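Local coordinates for zinc phosphodiesterase ELAC protein 1 (Homo sapiens, PDB 3ZWF) that cuts extra nucleotides from the 3' ends of tRNA precursors with two zinc ions, and removes 2',3'-cyclic phosphates from tRNAs during repair, at residues I246-D251 with L269-A274; R306-H311 with T347-F352. All coordinates share one frame; numbering follows the deposited sequence.

Both contacts belong to one sheet of the metallo-beta-lactamase fold, where strands 245-249, 269-273, 306-310 and 345-348 lie next to one another in that order, each pair parallel. Interaction 1 is wholly buried, with aliphatic side chains on both faces of its strands and acidic ones where the strands end. Interaction 2 lies farther from the chain centre and is partly buried; there a guanidinium-hydroxyl hydrogen bond is added to a few apolar contacts. Leu270 links the two contacts through backbone hydrogen bonds with Arg306 and Val308. Their chemistry converges at the zinc site: 246-251 ends in an aspartate and 306-311 in a histidine, and both bind the zinc ion of chain D.

Interaction 1. Residues I246-D251 with L269-A274; sequences ICILGD and LLIHEA. With ZN (zinc ion), chain E; ZN (zinc ion), chain D.
Cys247 and its neighbours run parallel to Leu269-Glu273, the strand axes 6° apart: Cys247 N bonds Leu269 O (2.9 Å), Cys247 O takes Ile271 N, and Leu249 N reaches Ile271 O. These are adjacent strands of the metallo-beta-lactamase fold. On one face Ile246 and Leu269, then Ile248 and Ile271, lie side by side, with Ile248 CG1 3.8 Å from Ile271 CD1; aliphatic residues suit this layer, where Val3 of strand 2-5 packs on Leu269 and Ile271, and Phe5 on Ile271. On the other, facing helix 292-301, Leu249 passes slantwise over Leu270, their CD1 methyls tight at 3.4 Å, while Leu249 CD2 approaches His272 CD2. His272 ND1 donates in the ring plane to a lone pair of Glu273 O (2.8 Å). Where the strands part, water 1 donates to Gly250 O and accepts from Glu273 N. Glu273 CG, between the backbone N and carbonyl carbon (chi1 68°), lies nearer Asp251 CA than CB does; the carboxylate, bonded through OE1 to Thr275 and Ser290, through OE2 to Cys252 and His289, brings OE2 to 3.2 Å from Asp251 CA. Asp251 OD2 bridges the zinc ions of chains D and E at 2.2 and 2.4 Å.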
# COMPACT_ATOMS: atom_id res chain seq x y z
N ILE A 246 25.36 11.19 6.31
CA ILE A 246 23.92 11.27 6.51
C ILE A 246 23.47 10.02 7.28
O ILE A 246 23.78 8.92 6.87
CB ILE A 246 23.17 11.23 5.19
CG1 ILE A 246 23.71 12.29 4.23
CG2 ILE A 246 21.69 11.46 5.45
CD1 ILE A 246 23.47 13.66 4.65
N CYS A 247 22.80 10.25 8.40
CA CYS A 247 22.27 9.16 9.23
C CYS A 247 20.75 9.29 9.34
O CYS A 247 20.22 10.34 9.63
CB CYS A 247 22.86 9.21 10.62
SG CYS A 247 24.65 8.91 10.56
N ILE A 248 20.09 8.17 9.09
CA ILE A 248 18.62 8.11 9.03
C ILE A 248 18.20 6.98 9.95
O ILE A 248 18.56 5.81 9.69
CB ILE A 248 18.17 7.81 7.59
CG1 ILE A 248 18.70 8.91 6.64
CG2 ILE A 248 16.61 7.78 7.53
CD1 ILE A 248 18.42 8.68 5.20
N LEU A 249 17.50 7.32 11.03
CA LEU A 249 17.10 6.34 12.03
C LEU A 249 15.62 5.96 11.89
O LEU A 249 14.78 6.86 11.79
CB LEU A 249 17.33 6.82 13.44
CG LEU A 249 18.76 6.78 13.99
CD1 LEU A 249 19.67 7.73 13.24
CD2 LEU A 249 18.71 7.09 15.49
N GLY A 250 15.34 4.66 11.91
CA GLY A 250 13.95 4.18 12.03
C GLY A 250 13.31 4.53 13.36
O GLY A 250 13.95 5.08 14.28
N ASP A 251 12.03 4.20 13.47
CA ASP A 251 11.28 4.38 14.72
C ASP A 251 12.08 3.74 15.85
O ASP A 251 12.64 2.66 15.72
CB ASP A 251 9.95 3.65 14.71
CG ASP A 251 8.96 4.18 13.65
OD1 ASP A 251 9.28 5.11 12.89
OD2 ASP A 251 7.85 3.60 13.57
N LEU A 269 23.82 15.46 8.50
CA LEU A 269 22.37 15.44 8.68
C LEU A 269 22.00 14.19 9.45
O LEU A 269 22.43 13.08 9.11
CB LEU A 269 21.70 15.50 7.32
CG LEU A 269 20.22 15.89 7.39
CD1 LEU A 269 20.15 17.38 7.64
CD2 LEU A 269 19.43 15.49 6.15
N LEU A 270 21.23 14.37 10.51
CA LEU A 270 20.69 13.28 11.30
C LEU A 270 19.15 13.36 11.26
O LEU A 270 18.59 14.36 11.68
CB LEU A 270 21.17 13.37 12.75
CG LEU A 270 20.54 12.42 13.78
CD1 LEU A 270 20.75 11.00 13.38
CD2 LEU A 270 21.22 12.69 15.13
N ILE A 271 18.52 12.32 10.73
CA ILE A 271 17.03 12.22 10.62
C ILE A 271 16.53 11.26 11.70
O ILE A 271 16.98 10.11 11.80
CB ILE A 271 16.58 11.75 9.27
CG1 ILE A 271 17.13 12.66 8.17
CG2 ILE A 271 14.99 11.58 9.23
CD1 ILE A 271 16.71 12.20 6.79
N HIS A 272 15.69 11.80 12.58
CA HIS A 272 15.24 11.09 13.77
C HIS A 272 13.72 11.29 13.93
O HIS A 272 13.19 12.36 13.67
CB HIS A 272 15.97 11.64 15.01
CG HIS A 272 15.96 10.74 16.20
ND1 HIS A 272 14.81 10.44 16.91
CD2 HIS A 272 16.98 10.11 16.85
CE1 HIS A 272 15.13 9.62 17.90
NE2 HIS A 272 16.43 9.41 17.89
N GLU A 273 13.05 10.25 14.41
CA GLU A 273 11.63 10.45 14.76
C GLU A 273 11.38 11.30 16.01
O GLU A 273 12.20 11.42 16.92
CB GLU A 273 10.93 9.11 14.97
CG GLU A 273 11.38 8.35 16.19
CD GLU A 273 10.18 7.71 16.86
OE1 GLU A 273 9.36 8.45 17.45
OE2 GLU A 273 10.02 6.48 16.74
N ALA A 274 10.24 11.96 16.01
CA ALA A 274 9.71 12.58 17.22
C ALA A 274 8.19 12.46 17.19
O ALA A 274 7.49 13.42 16.89
CB ALA A 274 10.12 14.04 17.35
ZN ZN E . 7.13 1.38 14.02
ZN ZN D . 6.27 4.11 12.15
O HOH W 1 14.39 7.78 14.77
O HOH W 2 5.97 1.98 12.43

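Interaction 2. Residues R306-H311 with T347-F352; sequences RLVLTH and TLAEDF. With ZN (zinc ion), chain D.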
# COMPACT_ATOMS: atom_id res chain seq x y z
N ARG A 306 23.18 18.97 12.01
CA ARG A 306 21.80 19.33 11.79
C ARG A 306 20.93 18.11 12.16
O ARG A 306 21.25 16.96 11.84
CB ARG A 306 21.58 19.74 10.32
CG ARG A 306 20.11 19.70 9.85
CD ARG A 306 19.50 21.05 9.59
NE ARG A 306 19.80 21.50 8.24
CZ ARG A 306 18.92 21.91 7.32
NH1 ARG A 306 17.61 21.98 7.55
NH2 ARG A 306 19.39 22.31 6.13
N LEU A 307 19.85 18.39 12.89
CA LEU A 307 18.86 17.38 13.27
C LEU A 307 17.55 17.69 12.54
O LEU A 307 17.10 18.79 12.57
CB LEU A 307 18.61 17.38 14.78
CG LEU A 307 17.52 16.48 15.36
CD1 LEU A 307 17.75 14.94 15.03
CD2 LEU A 307 17.35 16.74 16.85
N VAL A 308 17.01 16.68 11.85
CA VAL A 308 15.70 16.80 11.21
C VAL A 308 14.78 15.82 11.90
O VAL A 308 15.03 14.62 11.93
CB VAL A 308 15.73 16.51 9.70
CG1 VAL A 308 14.29 16.75 9.08
CG2 VAL A 308 16.76 17.35 9.00
N LEU A 309 13.66 16.33 12.42
CA LEU A 309 12.65 15.52 13.09
C LEU A 309 11.53 15.19 12.11
O LEU A 309 11.17 16.01 11.26
CB LEU A 309 12.08 16.28 14.30
CG LEU A 309 13.14 16.63 15.39
CD1 LEU A 309 12.46 17.26 16.56
CD2 LEU A 309 13.90 15.39 15.84
N THR A 310 11.05 13.97 12.25
CA THR A 310 10.02 13.46 11.34
C THR A 310 9.20 12.42 12.06
O THR A 310 9.30 12.25 13.27
CB THR A 310 10.66 12.96 10.03
OG1 THR A 310 9.66 12.76 9.01
CG2 THR A 310 11.46 11.67 10.26
N HIS A 311 8.29 11.78 11.32
CA HIS A 311 7.40 10.75 11.89
C HIS A 311 6.56 11.30 13.01
O HIS A 311 6.46 10.73 14.08
CB HIS A 311 8.20 9.51 12.36
CG HIS A 311 7.40 8.27 12.56
ND1 HIS A 311 6.84 7.92 13.77
CD2 HIS A 311 7.19 7.21 11.74
CE1 HIS A 311 6.24 6.74 13.66
NE2 HIS A 311 6.48 6.27 12.45
N THR A 347 15.33 21.04 12.51
CA THR A 347 14.38 21.31 11.45
C THR A 347 13.22 20.32 11.57
O THR A 347 13.44 19.16 11.90
CB THR A 347 15.05 21.13 10.08
OG1 THR A 347 16.16 22.01 9.97
CG2 THR A 347 14.09 21.45 8.95
N LEU A 348 11.99 20.81 11.35
CA LEU A 348 10.81 19.92 11.33
C LEU A 348 10.48 19.56 9.89
O LEU A 348 10.15 20.42 9.08
CB LEU A 348 9.62 20.57 12.02
CG LEU A 348 10.00 21.22 13.35
CD1 LEU A 348 8.74 21.88 13.93
CD2 LEU A 348 10.68 20.18 14.28
N ALA A 349 10.53 18.26 9.60
CA ALA A 349 10.24 17.75 8.27
C ALA A 349 8.76 17.99 7.90
O ALA A 349 7.87 17.89 8.74
CB ALA A 349 10.57 16.24 8.15
N GLU A 350 8.57 18.37 6.65
CA GLU A 350 7.25 18.36 6.01
C GLU A 350 7.35 17.58 4.72
O GLU A 350 8.42 17.52 4.12
CB GLU A 350 6.76 19.79 5.73
CG GLU A 350 6.66 20.61 6.96
CD GLU A 350 6.34 22.08 6.70
OE1 GLU A 350 6.20 22.50 5.53
OE2 GLU A 350 6.23 22.80 7.71
N ASP A 351 6.22 17.00 4.24
CA ASP A 351 6.26 16.33 2.97
C ASP A 351 6.72 17.33 1.89
O ASP A 351 6.28 18.51 1.84
CB ASP A 351 4.88 15.78 2.55
CG ASP A 351 4.36 14.70 3.48
OD1 ASP A 351 5.02 14.34 4.50
OD2 ASP A 351 3.29 14.12 3.11
N PHE A 352 7.60 16.81 1.04
CA PHE A 352 8.17 17.46 -0.16
C PHE A 352 9.28 18.45 0.14
O PHE A 352 9.85 19.07 -0.77
CB PHE A 352 7.09 18.05 -1.06
CG PHE A 352 6.05 17.05 -1.42
CD1 PHE A 352 6.38 16.02 -2.25
CD2 PHE A 352 4.77 17.13 -0.92
CE1 PHE A 352 5.45 15.02 -2.57
CE2 PHE A 352 3.82 16.16 -1.23
CZ PHE A 352 4.17 15.11 -2.06
ZN ZN D . 6.27 4.11 12.15
O HOH W 2 5.97 1.98 12.43
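Arg306 and Thr347 meet through a side-chain hydrogen bond, NH1 to OG1 at 2.8 Å, at one end of a parallel strand pair in the metallo-beta-lactamase fold. The hydroxyl sits at the guanidinium edge, near its plane, so an in-plane N-H reaches it, though the bond is somewhat bent (152°). Chi2 (111°) and chi3 (85°) bend the arginine chain at CD and NE, and CD itself passes close to Thr347 OG1. A long flexible chain with a polar end suits this partly exposed position; threonine's beta-branched side chain suits a strand, and its hydroxyl offers an acceptor.

The backbone ladder follows: Thr347 N bonds Leu307 O, Leu309 N bonds Thr347 O and Ala349 N bonds Leu309 O, each at 2.9 Å. Beyond Thr347 the apolar contacts are light. Val308 CG1 lies 3.9 Å from Ala349 CB, and Leu309 meets exposed Leu348 methyl to methyl, CD1 to CD2, at 4.1 Å. Small Ala349 fits close to the neighbouring strand, its CB 3.2 Å from Leu309 O and near Thr310 OG1.

Farther out, Pro292 and Ala295 touch Leu309, while Thr8 lies against Thr310 and Ala349. Past Thr310 the chain leaves the strand, and His311, with backbone angles in the left-handed region, has its CB pointing away from 347-352. The hydrogen bond between ND1 and Thr275 OG1, together with the metal bond at NE2, would set the ring's rotation; Asp64, His65 and Asp251 bind the same metal, and His311 NE2 coordinates that zinc ion (chain D) at 2.2 Å.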